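Local coordinates for uncharacterized HDOD domain protein (Geobacter sulfurreducens, PDB 3HC1) that is of unknown function but binds two iron ions in an HD-type site and is probably related to metal-dependent phosphohydrolases, at residues 235-247 with 285-299. Numbering follows the deposited sequence.
Sequences AFADEYCTLRRLG and VAELDSSIVEIRAAV. With FE (Fe (III) ion), chain C.
Tyr240 on helix 229-243, which carries an iron ligand of the HD-type metal site, and Arg244 just past its end meet helix 281-302. Asp238 OD1 binds the iron at 2.2 Å, together with His122, His152, Asp153 and Glu249. The axes of 235-243 and 285-299 cross at -65° and approach no closer than 12.0 Å, so long side chains fill the gap. Tyr240 has its ring anti to the backbone N (chi1 180°), which sends the hydroxyl across to Asp289. Tyr240 OH donates to Asp289 OD1 at 2.6 Å, on the anti lone pair. Arg244 grips the same carboxylate side-on. Its NE bonds OD1 of Asp289 at 3.0 Å and its NH2 bonds OD2 of Asp289 at 2.9 Å. Both nitrogens come from above the carboxylate plane, and the two flat groups stand 67° apart. OD1 thus accepts two bonds. With Asp289 replaced by an alanine, the Arg244 charge would probably lose this mate and the Tyr240 hydroxyl its acceptor. Arg244 CG lies over one face of the Tyr240 ring and Leu288 CD1 over the other. Ile292 CD1 meets the ring edge, 3.7 Å from CE1 of Tyr240. One turn before Tyr240, Phe236 touches Val285 and Leu288; its ring also meets Trp267 and His264. Arg296, on helix 281-302, reaches the turn that follows helix 229-243; its chain bends at chi3, and NH1 makes a weak hydrogen bond to Arg244 O at 2.7 Å. One face of its guanidinium lies over Arg245 CB. Leu246 CD2 packs on Arg296 CG at 3.9 Å and also touches Ile292 and Ile295. The carbonyl of Leu246 accepts a bond from ND1 of the iron ligand His122. Helix 281-302 therefore packs on a second-shell residue of the iron site, while the shared carboxylate probably limits rotation of Tyr240 and Arg244.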
loop_
_atom_site.group_PDB
_atom_site.type_symbol
_atom_site.label_atom_id
_atom_site.label_comp_id
_atom_site.label_asym_id
_atom_site.label_seq_id
_atom_site.Cartn_x
_atom_site.Cartn_y
_atom_site.Cartn_z
ATOM N N ALA A 235 -1.500 5.544 -6.903
ATOM C CA ALA A 235 -0.651 6.743 -7.120
ATOM C C ALA A 235 -1.311 7.954 -6.525
ATOM O O ALA A 235 -0.624 8.753 -5.875
ATOM C CB ALA A 235 -0.326 7.041 -8.612
ATOM N N PHE A 236 -2.630 8.125 -6.759
ATOM C CA PHE A 236 -3.350 9.252 -6.140
ATOM C C PHE A 236 -3.280 9.191 -4.620
ATOM O O PHE A 236 -2.931 10.187 -3.944
ATOM C CB PHE A 236 -4.813 9.392 -6.616
ATOM C CG PHE A 236 -5.542 10.491 -5.948
ATOM C CD1 PHE A 236 -6.113 10.301 -4.717
ATOM C CD2 PHE A 236 -5.550 11.764 -6.508
ATOM C CE1 PHE A 236 -6.720 11.316 -4.061
ATOM C CE2 PHE A 236 -6.165 12.791 -5.852
ATOM C CZ PHE A 236 -6.747 12.575 -4.637
ATOM N N ALA A 237 -3.593 8.028 -4.069
ATOM C CA ALA A 237 -3.579 7.856 -2.616
ATOM C C ALA A 237 -2.209 8.163 -1.993
ATOM O O ALA A 237 -2.135 8.743 -0.905
ATOM C CB ALA A 237 -4.102 6.466 -2.201
ATOM N N ASP A 238 -1.135 7.830 -2.686
ATOM C CA ASP A 238 0.183 8.084 -2.172
ATOM C C ASP A 238 0.462 9.585 -2.128
ATOM O O ASP A 238 0.898 10.123 -1.104
ATOM C CB ASP A 238 1.259 7.362 -2.992
ATOM C CG ASP A 238 2.629 7.797 -2.612
ATOM O OD1 ASP A 238 2.948 7.627 -1.438
ATOM O OD2 ASP A 238 3.375 8.353 -3.439
ATOM N N GLU A 239 0.218 10.268 -3.240
ATOM C CA GLU A 239 0.391 11.710 -3.288
ATOM C C GLU A 239 -0.500 12.440 -2.243
ATOM O O GLU A 239 -0.041 13.341 -1.525
ATOM C CB GLU A 239 0.204 12.254 -4.719
ATOM C CG GLU A 239 0.680 13.703 -4.816
ATOM C CD GLU A 239 0.924 14.174 -6.200
ATOM O OE1 GLU A 239 0.400 13.516 -7.086
ATOM O OE2 GLU A 239 1.665 15.167 -6.404
ATOM N N TYR A 240 -1.736 11.977 -2.095
ATOM C CA TYR A 240 -2.658 12.531 -1.129
ATOM C C TYR A 240 -2.097 12.402 0.291
ATOM O O TYR A 240 -1.993 13.398 1.010
ATOM C CB TYR A 240 -4.044 11.867 -1.198
ATOM C CG TYR A 240 -4.976 12.453 -0.183
ATOM C CD1 TYR A 240 -5.012 11.975 1.125
ATOM C CD2 TYR A 240 -5.781 13.528 -0.504
ATOM C CE1 TYR A 240 -5.825 12.561 2.049
ATOM C CE2 TYR A 240 -6.583 14.114 0.410
ATOM C CZ TYR A 240 -6.628 13.638 1.673
ATOM O OH TYR A 240 -7.442 14.273 2.572
ATOM N N CYS A 241 -1.719 11.175 0.672
ATOM C CA CYS A 241 -1.143 10.896 1.977
ATOM C C CYS A 241 0.113 11.718 2.230
ATOM O O CYS A 241 0.262 12.267 3.305
ATOM C CB CYS A 241 -0.876 9.433 2.140
ATOM S SG CYS A 241 -2.428 8.509 2.427
ATOM N N THR A 242 0.981 11.846 1.220
ATOM C CA THR A 242 2.231 12.587 1.358
ATOM C C THR A 242 1.936 14.051 1.599
ATOM O O THR A 242 2.603 14.689 2.402
ATOM C CB THR A 242 3.122 12.388 0.125
ATOM O OG1 THR A 242 3.346 10.986 -0.017
ATOM C CG2 THR A 242 4.492 13.113 0.264
ATOM N N LEU A 243 0.935 14.569 0.905
ATOM C CA LEU A 243 0.502 15.976 1.057
ATOM C C LEU A 243 -0.380 16.255 2.275
ATOM O O LEU A 243 -0.514 17.395 2.632
ATOM C CB LEU A 243 -0.175 16.497 -0.217
ATOM C CG LEU A 243 0.750 16.761 -1.413
ATOM C CD1 LEU A 243 -0.084 16.966 -2.721
ATOM C CD2 LEU A 243 1.750 17.895 -1.195
ATOM N N ARG A 244 -0.946 15.251 2.918
ATOM C CA ARG A 244 -1.829 15.432 4.072
ATOM C C ARG A 244 -1.310 14.744 5.334
ATOM O O ARG A 244 -2.068 14.124 6.076
ATOM C CB ARG A 244 -3.226 14.897 3.728
ATOM C CG ARG A 244 -3.934 15.630 2.606
ATOM C CD ARG A 244 -4.168 17.079 2.898
ATOM N NE ARG A 244 -5.210 17.681 2.059
ATOM C CZ ARG A 244 -5.263 18.973 1.696
ATOM N NH1 ARG A 244 -4.343 19.817 2.067
ATOM N NH2 ARG A 244 -6.251 19.427 0.942
ATOM N N ARG A 245 -0.004 14.823 5.546
ATOM C CA ARG A 245 0.655 14.459 6.791
ATOM C C ARG A 245 0.546 12.966 7.103
ATOM O O ARG A 245 0.518 12.597 8.263
ATOM C CB ARG A 245 0.137 15.275 7.998
ATOM C CG ARG A 245 0.114 16.834 7.836
ATOM C CD ARG A 245 -0.511 17.493 9.081
ATOM N NE ARG A 245 -0.028 18.860 9.276
ATOM C CZ ARG A 245 -0.731 19.973 9.066
ATOM N NH1 ARG A 245 -1.996 19.935 8.634
ATOM N NH2 ARG A 245 -0.160 21.153 9.298
ATOM N N LEU A 246 0.487 12.120 6.070
ATOM C CA LEU A 246 0.452 10.674 6.281
ATOM C C LEU A 246 1.546 10.022 5.395
ATOM O O LEU A 246 1.303 9.084 4.651
ATOM C CB LEU A 246 -0.957 10.150 6.018
ATOM C CG LEU A 246 -1.374 8.696 6.347
ATOM C CD1 LEU A 246 -0.829 8.288 7.698
ATOM C CD2 LEU A 246 -2.884 8.583 6.245
ATOM N N GLY A 247 2.740 10.598 5.436
ATOM C CA GLY A 247 3.844 10.141 4.600
ATOM C C GLY A 247 5.209 10.635 4.997
ATOM O O GLY A 247 5.412 11.273 6.075
ATOM N N VAL A 285 -12.288 14.359 -3.156
ATOM C CA VAL A 285 -11.207 15.051 -2.476
ATOM C C VAL A 285 -11.745 15.728 -1.208
ATOM O O VAL A 285 -11.145 15.627 -0.141
ATOM C CB VAL A 285 -10.507 16.083 -3.366
ATOM C CG1 VAL A 285 -9.501 16.933 -2.495
ATOM C CG2 VAL A 285 -9.778 15.388 -4.468
ATOM N N ALA A 286 -12.908 16.386 -1.329
ATOM C CA ALA A 286 -13.523 17.032 -0.181
ATOM C C ALA A 286 -13.800 16.082 0.953
ATOM O O ALA A 286 -13.498 16.417 2.149
ATOM C CB ALA A 286 -14.770 17.798 -0.563
ATOM N N GLU A 287 -14.334 14.908 0.610
ATOM C CA GLU A 287 -14.602 13.854 1.607
ATOM C C GLU A 287 -13.339 13.377 2.318
ATOM O O GLU A 287 -13.316 13.199 3.555
ATOM C CB GLU A 287 -15.310 12.654 0.963
ATOM C CG GLU A 287 -15.646 11.579 1.969
ATOM C CD GLU A 287 -16.177 10.305 1.349
ATOM O OE1 GLU A 287 -16.452 10.259 0.125
ATOM O OE2 GLU A 287 -16.362 9.354 2.120
ATOM N N LEU A 288 -12.302 13.096 1.532
ATOM C CA LEU A 288 -11.006 12.687 2.112
ATOM C C LEU A 288 -10.501 13.731 3.111
ATOM O O LEU A 288 -10.151 13.417 4.263
ATOM C CB LEU A 288 -9.983 12.436 0.997
ATOM C CG LEU A 288 -10.287 11.154 0.164
ATOM C CD1 LEU A 288 -9.330 11.102 -1.006
ATOM C CD2 LEU A 288 -10.270 9.851 0.994
ATOM N N ASP A 289 -10.502 14.984 2.667
ATOM C CA ASP A 289 -9.998 16.069 3.474
ATOM C C ASP A 289 -10.821 16.216 4.754
ATOM O O ASP A 289 -10.278 16.503 5.826
ATOM C CB ASP A 289 -10.058 17.361 2.676
ATOM C CG ASP A 289 -8.931 17.497 1.692
ATOM O OD1 ASP A 289 -8.019 16.617 1.647
ATOM O OD2 ASP A 289 -8.952 18.511 0.968
ATOM N N SER A 290 -12.131 16.001 4.659
ATOM C CA SER A 290 -12.986 16.051 5.849
ATOM C C SER A 290 -12.717 14.896 6.834
ATOM O O SER A 290 -13.037 14.989 8.010
ATOM C CB SER A 290 -14.472 16.073 5.466
ATOM O OG SER A 290 -14.966 14.766 5.217
ATOM N N SER A 291 -12.135 13.801 6.378
ATOM C CA SER A 291 -11.922 12.666 7.296
ATOM C C SER A 291 -10.467 12.236 7.555
ATOM O O SER A 291 -10.210 11.261 8.327
ATOM C CB SER A 291 -12.766 11.477 6.820
ATOM O OG SER A 291 -12.402 11.164 5.516
ATOM N N ILE A 292 -9.513 12.972 6.984
ATOM C CA ILE A 292 -8.108 12.569 7.075
ATOM C C ILE A 292 -7.539 12.641 8.505
ATOM O O ILE A 292 -6.751 11.816 8.861
ATOM C CB ILE A 292 -7.223 13.350 6.062
ATOM C CG1 ILE A 292 -5.823 12.768 5.962
ATOM C CG2 ILE A 292 -7.179 14.828 6.389
ATOM C CD1 ILE A 292 -5.738 11.369 5.506
ATOM N N VAL A 293 -7.979 13.575 9.342
ATOM C CA VAL A 293 -7.551 13.556 10.732
ATOM C C VAL A 293 -7.965 12.230 11.406
ATOM O O VAL A 293 -7.153 11.540 12.065
ATOM C CB VAL A 293 -8.090 14.799 11.485
ATOM C CG1 VAL A 293 -7.951 14.655 13.040
ATOM C CG2 VAL A 293 -7.335 16.014 10.958
ATOM N N GLU A 294 -9.227 11.884 11.233
ATOM C CA GLU A 294 -9.741 10.598 11.717
ATOM C C GLU A 294 -9.034 9.393 11.094
ATOM O O GLU A 294 -8.671 8.437 11.808
ATOM C CB GLU A 294 -11.228 10.515 11.480
ATOM C CG GLU A 294 -11.981 11.380 12.448
ATOM C CD GLU A 294 -13.344 11.787 11.954
ATOM O OE1 GLU A 294 -13.439 12.410 10.860
ATOM O OE2 GLU A 294 -14.321 11.507 12.690
ATOM N N ILE A 295 -8.766 9.456 9.801
ATOM C CA ILE A 295 -8.074 8.323 9.113
ATOM C C ILE A 295 -6.673 8.137 9.729
ATOM O O ILE A 295 -6.286 7.036 10.149
ATOM C CB ILE A 295 -7.991 8.539 7.588
ATOM C CG1 ILE A 295 -9.365 8.375 6.929
ATOM C CG2 ILE A 295 -6.997 7.571 6.946
ATOM C CD1 ILE A 295 -9.457 9.073 5.558
ATOM N N ARG A 296 -5.963 9.247 9.885
ATOM C CA ARG A 296 -4.644 9.230 10.508
ATOM C C ARG A 296 -4.652 8.707 11.940
ATOM O O ARG A 296 -3.750 7.965 12.329
ATOM C CB ARG A 296 -4.007 10.628 10.483
ATOM C CG ARG A 296 -3.574 11.092 9.129
ATOM C CD ARG A 296 -2.461 12.176 9.194
ATOM N NE ARG A 296 -2.882 13.354 9.923
ATOM C CZ ARG A 296 -3.482 14.443 9.417
ATOM N NH1 ARG A 296 -3.756 14.593 8.119
ATOM N NH2 ARG A 296 -3.812 15.428 10.246
ATOM N N ALA A 297 -5.642 9.120 12.718
ATOM C CA ALA A 297 -5.793 8.588 14.079
ATOM C C ALA A 297 -5.941 7.052 14.082
ATOM O O ALA A 297 -5.299 6.347 14.890
ATOM C CB ALA A 297 -6.954 9.248 14.815
ATOM N N ALA A 298 -6.782 6.546 13.192
ATOM C CA ALA A 298 -7.084 5.139 13.143
ATOM C C ALA A 298 -5.803 4.368 12.730
ATOM O O ALA A 298 -5.342 3.423 13.420
ATOM C CB ALA A 298 -8.244 4.892 12.153
ATOM N N VAL A 299 -5.187 4.820 11.648
ATOM C CA VAL A 299 -3.912 4.253 11.226
ATOM C C VAL A 299 -2.892 4.191 12.361
ATOM O O VAL A 299 -2.291 3.130 12.615
ATOM C CB VAL A 299 -3.315 5.017 10.016
ATOM C CG1 VAL A 299 -1.896 4.627 9.796
ATOM C CG2 VAL A 299 -4.126 4.725 8.773
HETATM FE FE FE C . 4.420 6.037 -0.820
HETATM O O HOH W 1 5.039 6.081 -2.709
#